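Side-chain contacts in Syntaxin1 (Monosiga brevicollis, PDB 2XHE), which probably acts as a SNAP receptor (SNARE) that pairs with partner SNAREs in vesicle transport and membrane fusion: residues A106-I111 against S142-F147; E112-R117 against R134-Q139; E58-A63 against S98-K103. All blocks are in the same frame, centred on the assembly; numbering follows the deposited sequence.

Contact 1: A106-I111 against S142-F147; sequences ADLKQI and SLSRKF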
loop_
_atom_site.group_PDB
_atom_site.type_symbol
_atom_site.label_atom_id
_atom_site.label_comp_id
_atom_site.label_asym_id
_atom_site.label_seq_id
_atom_site.Cartn_x
_atom_site.Cartn_y
_atom_site.Cartn_z
ATOM N N ALA B 106 -15.258 -15.297 24.661
ATOM C CA ALA B 106 -14.846 -15.248 26.053
ATOM C C ALA B 106 -13.326 -15.251 26.181
ATOM O O ALA B 106 -12.772 -14.615 27.080
ATOM C CB ALA B 106 -15.463 -16.392 26.829
ATOM N N ASP B 107 -12.656 -15.973 25.286
ATOM C CA ASP B 107 -11.200 -15.979 25.278
ATOM C C ASP B 107 -10.699 -14.592 24.875
ATOM O O ASP B 107 -9.744 -14.087 25.460
ATOM C CB ASP B 107 -10.630 -17.067 24.347
ATOM C CG ASP B 107 -10.685 -18.472 24.958
ATOM O OD1 ASP B 107 -10.684 -18.607 26.203
ATOM O OD2 ASP B 107 -10.719 -19.451 24.179
ATOM N N LEU B 108 -11.347 -13.969 23.888
ATOM C CA LEU B 108 -10.983 -12.601 23.501
ATOM C C LEU B 108 -11.164 -11.625 24.668
ATOM O O LEU B 108 -10.205 -10.967 25.075
ATOM C CB LEU B 108 -11.771 -12.126 22.277
ATOM C CG LEU B 108 -11.347 -12.752 20.951
ATOM C CD1 LEU B 108 -12.210 -12.252 19.798
ATOM C CD2 LEU B 108 -9.858 -12.532 20.683
ATOM N N LYS B 109 -12.381 -11.543 25.209
ATOM C CA LYS B 109 -12.645 -10.672 26.354
ATOM C C LYS B 109 -11.635 -10.887 27.464
ATOM O O LYS B 109 -11.124 -9.928 28.037
ATOM C CB LYS B 109 -14.075 -10.833 26.879
ATOM C CG LYS B 109 -15.080 -9.939 26.158
ATOM C CD LYS B 109 -16.507 -10.159 26.633
ATOM C CE LYS B 109 -17.495 -9.366 25.778
ATOM N NZ LYS B 109 -18.914 -9.647 26.146
ATOM N N GLN B 110 -11.334 -12.146 27.759
ATOM C CA GLN B 110 -10.366 -12.462 28.799
ATOM C C GLN B 110 -9.017 -11.793 28.498
ATOM O O GLN B 110 -8.379 -11.239 29.397
ATOM C CB GLN B 110 -10.230 -13.984 28.972
ATOM C CG GLN B 110 -9.152 -14.444 29.972
ATOM C CD GLN B 110 -9.245 -13.746 31.328
ATOM O OE1 GLN B 110 -10.321 -13.295 31.743
ATOM N NE2 GLN B 110 -8.108 -13.655 32.023
ATOM N N ILE B 111 -8.598 -11.819 27.233
ATOM C CA ILE B 111 -7.310 -11.238 26.851
ATOM C C ILE B 111 -7.361 -9.713 26.908
ATOM O O ILE B 111 -6.366 -9.064 27.239
ATOM C CB ILE B 111 -6.843 -11.692 25.447
ATOM C CG1 ILE B 111 -6.878 -13.218 25.334
ATOM C CG2 ILE B 111 -5.437 -11.187 25.170
ATOM C CD1 ILE B 111 -6.341 -13.760 24.012
ATOM N N SER B 142 -5.492 -8.803 15.729
ATOM C CA SER B 142 -5.578 -9.641 14.545
ATOM C C SER B 142 -6.756 -10.632 14.600
ATOM O O SER B 142 -7.516 -10.762 13.635
ATOM C CB SER B 142 -4.258 -10.377 14.338
ATOM O OG SER B 142 -4.292 -11.147 13.150
ATOM N N LEU B 143 -6.906 -11.319 15.729
ATOM C CA LEU B 143 -7.883 -12.398 15.836
ATOM C C LEU B 143 -9.320 -11.886 15.948
ATOM O O LEU B 143 -10.256 -12.496 15.410
ATOM C CB LEU B 143 -7.541 -13.322 17.018
ATOM C CG LEU B 143 -6.269 -14.164 16.863
ATOM C CD1 LEU B 143 -5.886 -14.830 18.172
ATOM C CD2 LEU B 143 -6.429 -15.201 15.756
ATOM N N SER B 144 -9.500 -10.774 16.652
ATOM C CA SER B 144 -10.814 -10.161 16.727
ATOM C C SER B 144 -11.310 -9.840 15.325
ATOM O O SER B 144 -12.467 -10.086 14.996
ATOM C CB SER B 144 -10.769 -8.911 17.585
ATOM O OG SER B 144 -10.350 -9.240 18.892
ATOM N N ARG B 145 -10.425 -9.310 14.491
ATOM C CA ARG B 145 -10.779 -9.046 13.106
ATOM C C ARG B 145 -11.095 -10.352 12.400
ATOM O O ARG B 145 -12.190 -10.510 11.860
ATOM C CB ARG B 145 -9.690 -8.241 12.371
ATOM C CG ARG B 145 -9.607 -6.756 12.786
ATOM C CD ARG B 145 -8.681 -5.907 11.875
ATOM N NE ARG B 145 -7.259 -6.221 12.043
ATOM C CZ ARG B 145 -6.538 -5.922 13.127
ATOM N NH1 ARG B 145 -7.101 -5.299 14.163
ATOM N NH2 ARG B 145 -5.247 -6.255 13.181
ATOM N N LYS B 146 -10.154 -11.293 12.418
ATOM C CA LYS B 146 -10.377 -12.609 11.804
ATOM C C LYS B 146 -11.735 -13.168 12.235
ATOM O O LYS B 146 -12.485 -13.678 11.406
ATOM C CB LYS B 146 -9.237 -13.588 12.125
ATOM C CG LYS B 146 -9.262 -14.905 11.342
ATOM C CD LYS B 146 -9.052 -14.707 9.837
ATOM C CE LYS B 146 -10.369 -14.773 9.052
ATOM N NZ LYS B 146 -10.216 -14.388 7.610
ATOM N N PHE B 147 -12.061 -13.028 13.519
ATOM C CA PHE B 147 -13.346 -13.482 14.049
ATOM C C PHE B 147 -14.597 -12.798 13.454
ATOM O O PHE B 147 -15.511 -13.487 12.992
ATOM C CB PHE B 147 -13.368 -13.416 15.582
ATOM C CG PHE B 147 -14.614 -13.994 16.182
ATOM C CD1 PHE B 147 -15.057 -15.250 15.805
ATOM C CD2 PHE B 147 -15.351 -13.284 17.110
ATOM C CE1 PHE B 147 -16.211 -15.783 16.345
ATOM C CE2 PHE B 147 -16.506 -13.817 17.654
ATOM C CZ PHE B 147 -16.936 -15.058 17.268
#

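Contact 2: E112-R117 against R134-Q139; sequences EKENKR and RIRQSQ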
loop_
_atom_site.group_PDB
_atom_site.type_symbol
_atom_site.label_atom_id
_atom_site.label_comp_id
_atom_site.label_asym_id
_atom_site.label_seq_id
_atom_site.Cartn_x
_atom_site.Cartn_y
_atom_site.Cartn_z
ATOM N N GLU B 112 -8.528 -9.154 26.594
ATOM C CA GLU B 112 -8.737 -7.715 26.668
ATOM C C GLU B 112 -8.496 -7.239 28.089
ATOM O O GLU B 112 -7.595 -6.443 28.334
ATOM C CB GLU B 112 -10.152 -7.346 26.237
ATOM C CG GLU B 112 -10.407 -5.852 26.237
ATOM C CD GLU B 112 -11.882 -5.522 26.246
ATOM O OE1 GLU B 112 -12.691 -6.476 26.317
ATOM O OE2 GLU B 112 -12.228 -4.317 26.187
ATOM N N LYS B 113 -9.306 -7.735 29.020
ATOM C CA LYS B 113 -9.110 -7.451 30.438
ATOM C C LYS B 113 -7.663 -7.711 30.854
ATOM O O LYS B 113 -7.056 -6.902 31.548
ATOM C CB LYS B 113 -10.075 -8.275 31.298
ATOM C CG LYS B 113 -11.546 -7.890 31.123
ATOM C CD LYS B 113 -12.473 -8.755 31.982
ATOM C CE LYS B 113 -13.941 -8.371 31.778
ATOM N NZ LYS B 113 -14.880 -9.264 32.518
ATOM N N GLU B 114 -7.112 -8.841 30.422
ATOM C CA GLU B 114 -5.720 -9.171 30.729
ATOM C C GLU B 114 -4.773 -8.059 30.276
ATOM O O GLU B 114 -3.870 -7.672 31.021
ATOM C CB GLU B 114 -5.317 -10.508 30.090
ATOM C CG GLU B 114 -5.248 -11.689 31.054
ATOM C CD GLU B 114 -4.902 -13.001 30.354
ATOM O OE1 GLU B 114 -5.108 -13.093 29.125
ATOM O OE2 GLU B 114 -4.426 -13.943 31.029
ATOM N N ASN B 115 -4.986 -7.553 29.061
ATOM C CA ASN B 115 -4.156 -6.486 28.496
ATOM C C ASN B 115 -4.395 -5.149 29.196
ATOM O O ASN B 115 -3.456 -4.477 29.624
ATOM C CB ASN B 115 -4.395 -6.339 26.981
ATOM C CG ASN B 115 -3.889 -7.537 26.176
ATOM O OD1 ASN B 115 -3.390 -8.517 26.734
ATOM N ND2 ASN B 115 -4.025 -7.459 24.858
ATOM N N LYS B 116 -5.665 -4.774 29.307
ATOM C CA LYS B 116 -6.065 -3.537 29.963
ATOM C C LYS B 116 -5.457 -3.440 31.361
ATOM O O LYS B 116 -4.910 -2.406 31.737
ATOM C CB LYS B 116 -7.592 -3.458 30.028
ATOM C CG LYS B 116 -8.143 -2.062 30.208
ATOM C CD LYS B 116 -9.553 -1.935 29.636
ATOM C CE LYS B 116 -10.019 -0.477 29.676
ATOM N NZ LYS B 116 -11.292 -0.245 28.930
ATOM N N ARG B 117 -5.546 -4.527 32.120
ATOM C CA ARG B 117 -4.985 -4.585 33.465
ATOM C C ARG B 117 -3.490 -4.863 33.431
ATOM O O ARG B 117 -2.952 -5.508 34.338
ATOM C CB ARG B 117 -5.672 -5.674 34.295
ATOM C CG ARG B 117 -7.115 -5.382 34.700
ATOM C CD ARG B 117 -7.578 -6.360 35.782
ATOM N NE ARG B 117 -6.860 -6.163 37.043
ATOM C CZ ARG B 117 -6.911 -6.995 38.083
ATOM N NH1 ARG B 117 -7.643 -8.100 38.021
ATOM N NH2 ARG B 117 -6.224 -6.723 39.185
ATOM N N ARG B 134 3.202 -6.097 23.761
ATOM C CA ARG B 134 3.163 -5.875 22.318
ATOM C C ARG B 134 2.572 -7.081 21.584
ATOM O O ARG B 134 1.659 -6.928 20.764
ATOM C CB ARG B 134 4.559 -5.559 21.782
ATOM C CG ARG B 134 5.066 -4.160 22.127
ATOM C CD ARG B 134 6.504 -3.976 21.658
ATOM N NE ARG B 134 6.650 -4.342 20.253
ATOM C CZ ARG B 134 7.746 -4.882 19.732
ATOM N NH1 ARG B 134 8.798 -5.125 20.503
ATOM N NH2 ARG B 134 7.783 -5.190 18.442
ATOM N N ILE B 135 3.102 -8.270 21.888
ATOM C CA ILE B 135 2.617 -9.529 21.325
ATOM C C ILE B 135 1.148 -9.755 21.648
ATOM O O ILE B 135 0.352 -10.079 20.770
ATOM C CB ILE B 135 3.441 -10.725 21.843
ATOM C CG1 ILE B 135 4.802 -10.767 21.149
ATOM C CG2 ILE B 135 2.706 -12.042 21.619
ATOM C CD1 ILE B 135 5.844 -11.561 21.892
ATOM N N ARG B 136 0.788 -9.582 22.911
ATOM C CA ARG B 136 -0.601 -9.736 23.319
ATOM C C ARG B 136 -1.529 -8.838 22.498
ATOM O O ARG B 136 -2.592 -9.269 22.052
ATOM C CB ARG B 136 -0.756 -9.424 24.809
ATOM C CG ARG B 136 0.013 -10.354 25.738
ATOM C CD ARG B 136 -0.115 -9.914 27.194
ATOM N NE ARG B 136 -0.273 -11.067 28.072
ATOM C CZ ARG B 136 -1.442 -11.619 28.371
ATOM N NH1 ARG B 136 -2.559 -11.108 27.874
ATOM N NH2 ARG B 136 -1.490 -12.682 29.165
ATOM N N GLN B 137 -1.116 -7.588 22.300
ATOM C CA GLN B 137 -1.933 -6.615 21.584
ATOM C C GLN B 137 -2.095 -6.922 20.099
ATOM O O GLN B 137 -3.192 -6.784 19.564
ATOM C CB GLN B 137 -1.397 -5.201 21.789
ATOM C CG GLN B 137 -1.736 -4.628 23.155
ATOM C CD GLN B 137 -1.045 -3.305 23.438
ATOM O OE1 GLN B 137 -0.145 -2.883 22.704
ATOM N NE2 GLN B 137 -1.460 -2.650 24.518
ATOM N N SER B 138 -1.026 -7.351 19.431
ATOM C CA SER B 138 -1.154 -7.714 18.021
ATOM C C SER B 138 -1.951 -9.000 17.817
ATOM O O SER B 138 -2.702 -9.112 16.849
ATOM C CB SER B 138 0.197 -7.775 17.311
ATOM O OG SER B 138 1.136 -8.493 18.070
ATOM N N GLN B 139 -1.800 -9.958 18.731
ATOM C CA GLN B 139 -2.620 -11.171 18.717
ATOM C C GLN B 139 -4.096 -10.826 18.925
ATOM O O GLN B 139 -4.977 -11.290 18.189
ATOM C CB GLN B 139 -2.183 -12.157 19.814
ATOM C CG GLN B 139 -0.809 -12.810 19.639
ATOM C CD GLN B 139 -0.758 -13.833 18.509
ATOM O OE1 GLN B 139 -1.774 -14.181 17.907
ATOM N NE2 GLN B 139 0.440 -14.310 18.214
#

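Contact 3: E58-A63 against S98-K103; sequences EDIEQA and SALGNK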
loop_
_atom_site.group_PDB
_atom_site.type_symbol
_atom_site.label_atom_id
_atom_site.label_comp_id
_atom_site.label_asym_id
_atom_site.label_seq_id
_atom_site.Cartn_x
_atom_site.Cartn_y
_atom_site.Cartn_z
ATOM N N GLU B 58 -11.060 -21.667 12.486
ATOM C CA GLU B 58 -10.998 -22.642 11.389
ATOM C C GLU B 58 -12.154 -23.657 11.445
ATOM O O GLU B 58 -12.785 -23.944 10.428
ATOM C CB GLU B 58 -9.647 -23.367 11.359
ATOM C CG GLU B 58 -8.446 -22.473 11.090
ATOM C CD GLU B 58 -7.154 -23.266 10.902
ATOM O OE1 GLU B 58 -7.226 -24.497 10.682
ATOM O OE2 GLU B 58 -6.063 -22.655 10.970
ATOM N N ASP B 59 -12.430 -24.196 12.631
ATOM C CA ASP B 59 -13.568 -25.091 12.815
ATOM C C ASP B 59 -14.852 -24.426 12.331
ATOM O O ASP B 59 -15.544 -24.962 11.461
ATOM C CB ASP B 59 -13.710 -25.510 14.281
ATOM C CG ASP B 59 -12.700 -26.582 14.690
ATOM O OD1 ASP B 59 -12.086 -27.207 13.792
ATOM O OD2 ASP B 59 -12.521 -26.801 15.913
ATOM N N ILE B 60 -15.159 -23.256 12.889
ATOM C CA ILE B 60 -16.330 -22.496 12.466
ATOM C C ILE B 60 -16.364 -22.304 10.942
ATOM O O ILE B 60 -17.413 -22.463 10.319
ATOM C CB ILE B 60 -16.413 -21.127 13.163
ATOM C CG1 ILE B 60 -16.474 -21.295 14.679
ATOM C CG2 ILE B 60 -17.622 -20.343 12.677
ATOM C CD1 ILE B 60 -16.884 -20.019 15.402
ATOM N N GLU B 61 -15.219 -21.973 10.345
ATOM C CA GLU B 61 -15.141 -21.773 8.895
ATOM C C GLU B 61 -15.656 -22.969 8.108
ATOM O O GLU B 61 -16.395 -22.803 7.141
ATOM C CB GLU B 61 -13.718 -21.446 8.452
ATOM C CG GLU B 61 -13.318 -20.012 8.707
ATOM C CD GLU B 61 -12.136 -19.582 7.869
ATOM O OE1 GLU B 61 -12.364 -19.054 6.757
ATOM O OE2 GLU B 61 -10.985 -19.771 8.323
ATOM N N GLN B 62 -15.246 -24.169 8.522
ATOM C CA GLN B 62 -15.682 -25.411 7.888
ATOM C C GLN B 62 -17.162 -25.651 8.173
ATOM O O GLN B 62 -17.939 -25.964 7.271
ATOM C CB GLN B 62 -14.851 -26.589 8.403
ATOM C CG GLN B 62 -14.078 -27.356 7.327
ATOM C CD GLN B 62 -12.891 -26.573 6.768
ATOM O OE1 GLN B 62 -12.364 -25.667 7.416
ATOM N NE2 GLN B 62 -12.464 -26.930 5.559
ATOM N N ALA B 63 -17.542 -25.495 9.436
ATOM C CA ALA B 63 -18.929 -25.636 9.864
ATOM C C ALA B 63 -19.892 -24.736 9.079
ATOM O O ALA B 63 -20.973 -25.168 8.680
ATOM C CB ALA B 63 -19.043 -25.361 11.366
ATOM N N SER B 98 -22.167 -21.920 17.441
ATOM C CA SER B 98 -22.489 -21.019 18.530
ATOM C C SER B 98 -21.604 -21.259 19.763
ATOM O O SER B 98 -21.023 -20.323 20.310
ATOM C CB SER B 98 -23.975 -21.149 18.870
ATOM O OG SER B 98 -24.265 -20.574 20.127
ATOM N N ALA B 99 -21.496 -22.515 20.193
ATOM C CA ALA B 99 -20.651 -22.873 21.332
ATOM C C ALA B 99 -19.181 -22.501 21.093
ATOM O O ALA B 99 -18.485 -22.050 22.009
ATOM C CB ALA B 99 -20.789 -24.352 21.645
ATOM N N LEU B 100 -18.721 -22.705 19.859
ATOM C CA LEU B 100 -17.389 -22.294 19.439
ATOM C C LEU B 100 -17.270 -20.771 19.409
ATOM O O LEU B 100 -16.259 -20.206 19.831
ATOM C CB LEU B 100 -17.067 -22.869 18.063
ATOM C CG LEU B 100 -16.602 -24.326 18.084
ATOM C CD1 LEU B 100 -16.395 -24.868 16.685
ATOM C CD2 LEU B 100 -15.326 -24.405 18.871
ATOM N N GLY B 101 -18.314 -20.116 18.911
ATOM C CA GLY B 101 -18.394 -18.670 18.928
ATOM C C GLY B 101 -18.240 -18.071 20.318
ATOM O O GLY B 101 -17.396 -17.201 20.529
ATOM N N ASN B 102 -19.048 -18.531 21.266
ATOM C CA ASN B 102 -19.007 -17.997 22.623
ATOM C C ASN B 102 -17.670 -18.202 23.322
ATOM O O ASN B 102 -17.247 -17.363 24.118
ATOM C CB ASN B 102 -20.156 -18.557 23.465
ATOM C CG ASN B 102 -21.504 -18.018 23.026
ATOM O OD1 ASN B 102 -22.422 -18.782 22.725
ATOM N ND2 ASN B 102 -21.623 -16.692 22.964
ATOM N N LYS B 103 -17.000 -19.310 23.030
ATOM C CA LYS B 103 -15.700 -19.549 23.630
ATOM C C LYS B 103 -14.723 -18.514 23.090
ATOM O O LYS B 103 -14.016 -17.861 23.853
ATOM C CB LYS B 103 -15.208 -20.973 23.343
ATOM C CG LYS B 103 -14.699 -21.738 24.582
ATOM C CD LYS B 103 -13.408 -21.164 25.139
ATOM C CE LYS B 103 -13.427 -21.097 26.666
ATOM N NZ LYS B 103 -13.408 -22.435 27.317
#

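Contact 1: A106-I111 against S142-F147
Leu143, Ser144 and Phe147 of the helix 131-171 form a shallow receiving surface for Leu108 of the helix 80-116, where these two long helices pack antiparallel in the three-helix bundle of the N-terminal syntaxin domain. The short segments lie at 153° with their axes 11.0 Å apart, and Leu108 and Ser144 are the residues whose CA atoms face each other most closely. No hydrogen bond joins the segments, so the contact is essentially one leucine laid against three neighbours.

Leu143 comes first. Its CB lies 4.4 Å from Leu108 CD2, a loose apolar touch, while its side chain also packs on Val50 and Arg54 of the helix 44-72, tying in the third helix of the bundle.

Ser144 follows and takes the centre. Its OG is turned to the side of the backbone N, anti to the carbonyl carbon (chi1 -60°), which lets it reach back one turn and hydrogen-bond the carbonyl O of His140. A hydroxyl buried among apolar groups is thereby satisfied within its own helix, and it can meet the leucine as plain packing surface. Both methyls of Leu108 come up to it from the same side, forked: CD1 is 3.7 Å and CD2 3.8 Å from Ser144 OG.

One turn further on, Phe147 closes the row. Met236 touches both Leu108 and Ser144, and Met232 touches Phe147; both methionines belong to the helix 214-237, in the SNARE homology region, so this helix lies against the same seam, consistent with a closed syntaxin. Leu108 CD1 meets the Phe147 ring obliquely, with Phe147 CD2 the nearest ring atom at 4.3 Å, and the same methyl sits 4.0 Å from Ser144 CA.

Contact 2: E112-R117 against R134-Q139
Asn115 and Arg136 are brought together by two torsions: the asparagine keeps CG beside its backbone N (chi1 -68°), which holds the amide out over the neighbouring helix, and the arginine bends its chain at chi3 so that the guanidinium swings back to the end of that amide. Asn115 OD1 accepts from Arg136 NH1 at 3.0 Å. The donor sits close to the extension of the carbonyl bond, with a C=O...NH1 angle of 171°, and OD1 lies near the guanidinium plane, although the amide itself is turned almost perpendicular to it. The arginine wraps round this oxygen, since Arg136 CB and CD also lie alongside Asn115 OD1.

Glu114 meets the same guanidinium from the preceding position on its helix. Its chain is extended beyond CG and crosses the arginine at about a right angle. OE1 reaches the guanidinium edge in plane, 3.5 Å from Arg136 NH1, a weak hydrogen bond within a salt bridge. Carboxylate and guanidinium planes stand 89° apart, which rules out the flat, two-pronged pairing of the two groups. On the other side of the amide, Asn115 ND2 rests 4.0 Å from Gln137 CG, as simple packing.

The site joins the last turn of the helix 80-116 to an early part of the antiparallel helix 131-171 in the syntaxin three-helix bundle. Phe46 and Met43 also touch Arg136, placing its side chain where the helix 44-72 begins.

One terminal nitrogen, NH1, thus serves a neutral amide oxygen closely and a carboxylate more loosely. Glu114, and perhaps the negative end of the helix 80-116 dipole, would probably offset the positive charge of the partly buried guanidinium.

Contact 3: E58-A63 against S98-K103
Ile60 lays its ethyl branch over the start of the Leu100 side chain, the two sliding past each other in opposite directions. CG1 of Ile60 lies 3.8 Å from Leu100 CB. With this branch beside the backbone N (chi1 -59°) and CG2 anti to that nitrogen, the ethyl arm reaches across to the other helix, and CD1 at its end comes to 3.9 Å from Leu100 CB. Beyond it the same methyl arrives at the backbone of the next residue: Ile60 CD1 is 3.8 Å from Gly101 N. The glycine has no side chain at this spot, so the methyl packs directly on main chain.

Leu100 answers in the opposite sense. Its CD1 runs back toward the preceding residue of the first segment and stops 3.7 Å from Asp59 CB, using the aliphatic part of an exposed acidic residue as cover at the margin of the contact. No hydrogen bond crosses between the segments.

Around this pair Ile97 and Ile104 add their side chains to those facing Ile60, and Val150 and Met151 of the helix 131-171 close in from the third helix. An alanine in place of Ile60 would remove the whole ethyl arm and probably leave a gap over Leu100 CB and the Gly101 backbone, with Ile97, Ile104, Val150 and Met151 losing a shared neighbour.

The segments run antiparallel at 152°, axes 9.9 Å apart. Ile60 enters the space framed by Ile97, Leu100, Gly101 and Ile104, positions spaced three, four and seven along one helix: this is knobs-into-holes packing, in keeping with the coiled coil predicted here and characteristic of the up-and-down three-helix bundle that syntaxins carry before their SNARE motif.

How the contacts relate
The three contacts share the helix 80-116. Contact 3 joins it to the helix 44-72, whereas contacts 1 and 2 join it to the helix 131-171. Along the chain contact 3 closes first; contact 1 then opens, and both segments of contact 2 fall between its two arms, as in a hairpin zipped toward its turn. Centres of contacts 1 and 2 lie about 10 Å apart, those of 1 and 3 about 13 Å, those of 2 and 3 about 22 Å. Contact 1 bridges the others: Ile111 CG2 is 3.9 Å from Arg136 NH1, and Phe147 CZ 3.9 Å from Gly101 O. Together they sample both seams that the helix 80-116 makes in the three-helix (Habc) bundle, mainly apolar at contacts 1 and 3, polar at contact 2.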